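Local atomic coordinates of ankyrin repeat domain-containing protein EMB506, chloroplastic (Arabidopsis thaliana, PDB entry 6JD6), a protein that takes part in the first differentiation of the proplastid during embryo development and is needed for correct cotyledon and leaf margin development. Residues R94-L97 with Q98-K102; I226-I229 with L230-G234. All blocks are in the same frame, centred on the assembly; numbering follows the deposited sequence.

From the N terminus the chain runs through helix 76-86 and enters helix 91-99. Contact 1 lies at the end of that second helix, where the last turn opens into a loop. It involves neighbours along one helix and closes no long loop. The ankyrin repeats then follow as a row of paired helices. Contact 2 comes late in that row, in the fourth repeat, at the end of helix 224-232. The two contacts are in series; they neither nest nor cross. The centres of contacts 1 and 2 are about 51 Å apart, on opposite sides of the chain's centre. Contact 1 touches another protein chain, while contact 2 packs against helices of its own repeat and the preceding one.

Contact 1 of 2, residues R94-L97 with Q98-K102; sequences RVIL and QQNEK
In one of the two modelled conformers of Q98, its amide and the guanidinium of R94 meet at nearly a right angle, their planes 86° apart. OE1 of Q98 then comes obliquely to 3.7 Å from NH1 of R94, a tentative approach. The stronger partner of R94 is E86, which forms a salt bridge with NH2. In this conformer CG of Q98 sits between the backbone N and the carbonyl carbon (chi1 63°), which lays the chain over O of V95. The Q99 side chain lies beside that of V95, pointing the same way. Its NE2 is 3.5 Å from CG1 of V95, a contact of an amide with a methyl on an exposed flank.

The amide of N100 is turned differently. Its ND2 gives a nearly straight bond of 2.9 Å to O of I96, with an N-H...O angle of 176°. The acceptor lies in the N100 amide plane, and ND2 is tilted somewhat from the carbonyl plane. This is a helix C-terminus: the last turn of helix 91-99 ends here, and the asparagine side chain takes up a carbonyl of that turn. Backbone bonds keep the turn closed before it. N of Q98 bonds to O of R94, and N of Q99 bonds to O of V95 at 3.0 Å. N of N100 bonds to O of L97.

OD1 of N100 accepts a hydrogen bond from ND2 of N104, so both ends of the buried amide are used. With an alanine in this place, O of I96 would probably lose its ND2 donor and N104 its acceptor. The same turn faces another protein chain, where a basic side chain bonds to O of L97 and an aromatic side chain packs on I96.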
loop_
_atom_site.group_PDB
_atom_site.type_symbol
_atom_site.label_atom_id
_atom_site.label_comp_id
_atom_site.label_asym_id
_atom_site.label_seq_id
_atom_site.Cartn_x
_atom_site.Cartn_y
_atom_site.Cartn_z
ATOM N N ARG A 94 -32.939 -7.340 -8.425
ATOM C CA ARG A 94 -33.092 -6.848 -9.790
ATOM C C ARG A 94 -33.446 -5.363 -9.820
ATOM O O ARG A 94 -32.910 -4.604 -10.629
ATOM C CB ARG A 94 -34.178 -7.648 -10.511
ATOM C CG ARG A 94 -33.708 -8.397 -11.745
ATOM C CD ARG A 94 -33.566 -7.468 -12.938
ATOM N NE ARG A 94 -33.998 -8.110 -14.180
ATOM C CZ ARG A 94 -34.115 -7.481 -15.345
ATOM N NH1 ARG A 94 -33.832 -6.187 -15.433
ATOM N NH2 ARG A 94 -34.519 -8.145 -16.422
ATOM N N VAL A 95 -34.358 -4.954 -8.943
ATOM C CA VAL A 95 -34.768 -3.555 -8.872
ATOM C C VAL A 95 -33.584 -2.643 -8.535
ATOM O O VAL A 95 -33.407 -1.593 -9.150
ATOM C CB VAL A 95 -35.916 -3.346 -7.860
ATOM C CG1 VAL A 95 -36.141 -1.864 -7.602
ATOM C CG2 VAL A 95 -37.199 -4.003 -8.362
ATOM N N ILE A 96 -32.765 -3.054 -7.574
ATOM C CA ILE A 96 -31.587 -2.274 -7.202
ATOM C C ILE A 96 -30.594 -2.166 -8.361
ATOM O O ILE A 96 -30.066 -1.087 -8.645
ATOM C CB ILE A 96 -30.880 -2.878 -5.979
ATOM C CG1 ILE A 96 -31.849 -2.959 -4.797
ATOM C CG2 ILE A 96 -29.643 -2.062 -5.620
ATOM C CD1 ILE A 96 -31.216 -3.505 -3.534
ATOM N N LEU A 97 -30.351 -3.287 -9.031
ATOM C CA LEU A 97 -29.442 -3.321 -10.169
ATOM C C LEU A 97 -29.868 -2.351 -11.276
ATOM O O LEU A 97 -29.050 -1.587 -11.789
ATOM C CB LEU A 97 -29.343 -4.742 -10.729
ATOM C CG LEU A 97 -28.394 -4.921 -11.916
ATOM C CD1 LEU A 97 -26.970 -4.573 -11.514
ATOM C CD2 LEU A 97 -28.474 -6.339 -12.466
ATOM N N GLN A 98 -31.147 -2.372 -11.639
ATOM C CA GLN A 98 -31.630 -1.500 -12.701
ATOM C C GLN A 98 -31.633 -0.035 -12.258
ATOM O O GLN A 98 -31.539 0.871 -13.083
ATOM C CB GLN A 98 -33.006 -1.945 -13.220
ATOM C CG GLN A 98 -34.133 -1.891 -12.203
ATOM C CD GLN A 98 -35.422 -2.508 -12.722
ATOM O OE1 GLN A 98 -35.404 -3.359 -13.614
ATOM N NE2 GLN A 98 -36.550 -2.078 -12.166
ATOM N N GLN A 99 -31.709 0.188 -10.949
ATOM C CA GLN A 99 -31.665 1.538 -10.390
ATOM C C GLN A 99 -30.246 2.100 -10.348
ATOM O O GLN A 99 -30.049 3.292 -10.108
ATOM C CB GLN A 99 -32.257 1.553 -8.979
ATOM C CG GLN A 99 -33.773 1.619 -8.927
ATOM C CD GLN A 99 -34.303 1.462 -7.515
ATOM O OE1 GLN A 99 -33.540 1.212 -6.582
ATOM N NE2 GLN A 99 -35.611 1.606 -7.350
ATOM N N ASN A 100 -29.256 1.243 -10.581
ATOM C CA ASN A 100 -27.863 1.662 -10.485
ATOM C C ASN A 100 -27.012 1.314 -11.702
ATOM O O ASN A 100 -26.064 0.533 -11.603
ATOM C CB ASN A 100 -27.224 1.097 -9.214
ATOM C CG ASN A 100 -27.735 1.777 -7.963
ATOM O OD1 ASN A 100 -27.180 2.785 -7.523
ATOM N ND2 ASN A 100 -28.803 1.235 -7.385
ATOM N N GLU A 101 -27.350 1.909 -12.842
ATOM C CA GLU A 101 -26.559 1.750 -14.057
ATOM C C GLU A 101 -25.106 2.166 -13.826
ATOM O O GLU A 101 -24.178 1.484 -14.264
ATOM C CB GLU A 101 -27.170 2.566 -15.198
ATOM C CG GLU A 101 -26.356 2.549 -16.480
ATOM C CD GLU A 101 -27.038 3.293 -17.612
ATOM O OE1 GLU A 101 -28.275 3.472 -17.552
ATOM O OE2 GLU A 101 -26.339 3.698 -18.564
ATOM N N LYS A 102 -24.921 3.282 -13.125
ATOM C CA LYS A 102 -23.591 3.780 -12.785
ATOM C C LYS A 102 -23.269 3.430 -11.334
ATOM O O LYS A 102 -24.180 3.224 -10.533
ATOM C CB LYS A 102 -23.529 5.297 -12.981
ATOM C CG LYS A 102 -23.952 5.768 -14.365
ATOM C CD LYS A 102 -22.969 5.324 -15.434
ATOM C CE LYS A 102 -23.425 5.775 -16.816
ATOM N NZ LYS A 102 -22.452 5.406 -17.883
#

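Contact 2 of 2, residues I226-I229 with L230-G234; sequences ITKI and LLTNG
I226 and L230 lie side by side one turn apart, with CG2 of I226 4.1 Å from CD1 of L230. They belong to helix 224-232, the second helix of the fourth ankyrin repeat, in the paired-helix layout of this fold. Here the side chains face the packed side. I226 and L230 both touch V186 in helix 181-187. I226 also rests on L191, and L230 on F198, in helix 191-199. The next pair repeats the pattern: CG2 of T227 is 4.1 Å from CD1 of L231. T227 packs on A218 and V219 of the partner helix 214-220, and L231 on L215 of the same helix. In L231, CG is anti to the carbonyl carbon (chi1 -69°), which brings it over O of T227 at 3.4 Å. The hydroxyl of T227 is buried but satisfied, since OG1 bonds to O of N223.

Backbone bonds run through this half. N of L230 bonds to O of I226 at 3.0 Å, and N of L231 to O of T227.

The other side is looser and faces solvent. K228 is exposed and fully extended, although its side chain also touches M270. T232 is likewise exposed, and its OG1 lies 3.0 Å from O of K228. I229 is partly exposed and touches K195. Past T232 the helix gives way: N of N233 makes a weak bond to O of I229, and G234 follows with a positive phi of 92°. A side chain there would be jammed against the carbonyl O of N233. O of G234 bonds to N205 of the preceding repeat. Within the helix, N of T232 bonds to O of K228 at 3.0 Å, with an N-H...O angle of 150°.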
loop_
_atom_site.group_PDB
_atom_site.type_symbol
_atom_site.label_atom_id
_atom_site.label_comp_id
_atom_site.label_asym_id
_atom_site.label_seq_id
_atom_site.Cartn_x
_atom_site.Cartn_y
_atom_site.Cartn_z
ATOM N N ILE A 226 18.804 5.258 -5.425
ATOM C CA ILE A 226 17.779 6.277 -5.214
ATOM C C ILE A 226 18.327 7.494 -4.461
ATOM O O ILE A 226 17.979 8.633 -4.779
ATOM C CB ILE A 226 16.532 5.687 -4.529
ATOM C CG1 ILE A 226 15.810 4.752 -5.507
ATOM C CG2 ILE A 226 15.591 6.791 -4.065
ATOM C CD1 ILE A 226 14.627 4.026 -4.907
ATOM N N THR A 227 19.198 7.253 -3.486
ATOM C CA THR A 227 19.897 8.344 -2.806
ATOM C C THR A 227 20.656 9.195 -3.825
ATOM O O THR A 227 20.561 10.425 -3.819
ATOM C CB THR A 227 20.878 7.819 -1.733
ATOM O OG1 THR A 227 20.147 7.163 -0.686
ATOM C CG2 THR A 227 21.693 8.967 -1.128
ATOM N N LYS A 228 21.388 8.531 -4.714
ATOM C CA LYS A 228 22.178 9.224 -5.727
ATOM C C LYS A 228 21.314 10.024 -6.694
ATOM O O LYS A 228 21.636 11.163 -7.033
ATOM C CB LYS A 228 23.047 8.239 -6.514
ATOM C CG LYS A 228 23.823 8.895 -7.650
ATOM C CD LYS A 228 24.869 7.964 -8.245
ATOM C CE LYS A 228 25.705 8.689 -9.289
ATOM N NZ LYS A 228 26.857 7.868 -9.767
ATOM N N ILE A 229 20.216 9.430 -7.144
ATOM C CA ILE A 229 19.388 10.103 -8.135
ATOM C C ILE A 229 18.637 11.305 -7.550
ATOM O O ILE A 229 18.384 12.282 -8.253
ATOM C CB ILE A 229 18.448 9.126 -8.882
ATOM C CG1 ILE A 229 18.187 9.634 -10.298
ATOM C CG2 ILE A 229 17.156 8.903 -8.121
ATOM C CD1 ILE A 229 17.380 8.686 -11.135
ATOM N N LEU A 230 18.305 11.246 -6.262
ATOM C CA LEU A 230 17.721 12.398 -5.584
ATOM C C LEU A 230 18.720 13.555 -5.536
ATOM O O LEU A 230 18.371 14.699 -5.824
ATOM C CB LEU A 230 17.261 12.023 -4.171
ATOM C CG LEU A 230 15.962 11.215 -4.082
ATOM C CD1 LEU A 230 15.729 10.687 -2.662
ATOM C CD2 LEU A 230 14.786 12.063 -4.544
ATOM N N LEU A 231 19.966 13.249 -5.178
ATOM C CA LEU A 231 21.023 14.257 -5.101
ATOM C C LEU A 231 21.330 14.872 -6.469
ATOM O O LEU A 231 21.635 16.061 -6.577
ATOM C CB LEU A 231 22.297 13.648 -4.504
ATOM C CG LEU A 231 22.245 13.269 -3.021
ATOM C CD1 LEU A 231 23.425 12.378 -2.649
ATOM C CD2 LEU A 231 22.229 14.524 -2.148
ATOM N N THR A 232 21.253 14.051 -7.509
ATOM C CA THR A 232 21.476 14.507 -8.880
ATOM C C THR A 232 20.336 15.420 -9.330
ATOM O O THR A 232 20.503 16.253 -10.218
ATOM C CB THR A 232 21.590 13.297 -9.844
ATOM O OG1 THR A 232 22.741 12.519 -9.502
ATOM C CG2 THR A 232 21.718 13.746 -11.290
ATOM N N ASN A 233 19.173 15.263 -8.711
ATOM C CA ASN A 233 18.008 16.057 -9.082
ATOM C C ASN A 233 17.629 17.118 -8.048
ATOM O O ASN A 233 16.465 17.502 -7.934
ATOM C CB ASN A 233 16.816 15.153 -9.397
ATOM C CG ASN A 233 16.939 14.494 -10.759
ATOM O OD1 ASN A 233 17.571 13.445 -10.901
ATOM N ND2 ASN A 233 16.352 15.123 -11.775
ATOM N N GLY A 234 18.618 17.577 -7.291
ATOM C CA GLY A 234 18.451 18.752 -6.454
ATOM C C GLY A 234 18.014 18.519 -5.019
ATOM O O GLY A 234 17.566 19.454 -4.358
#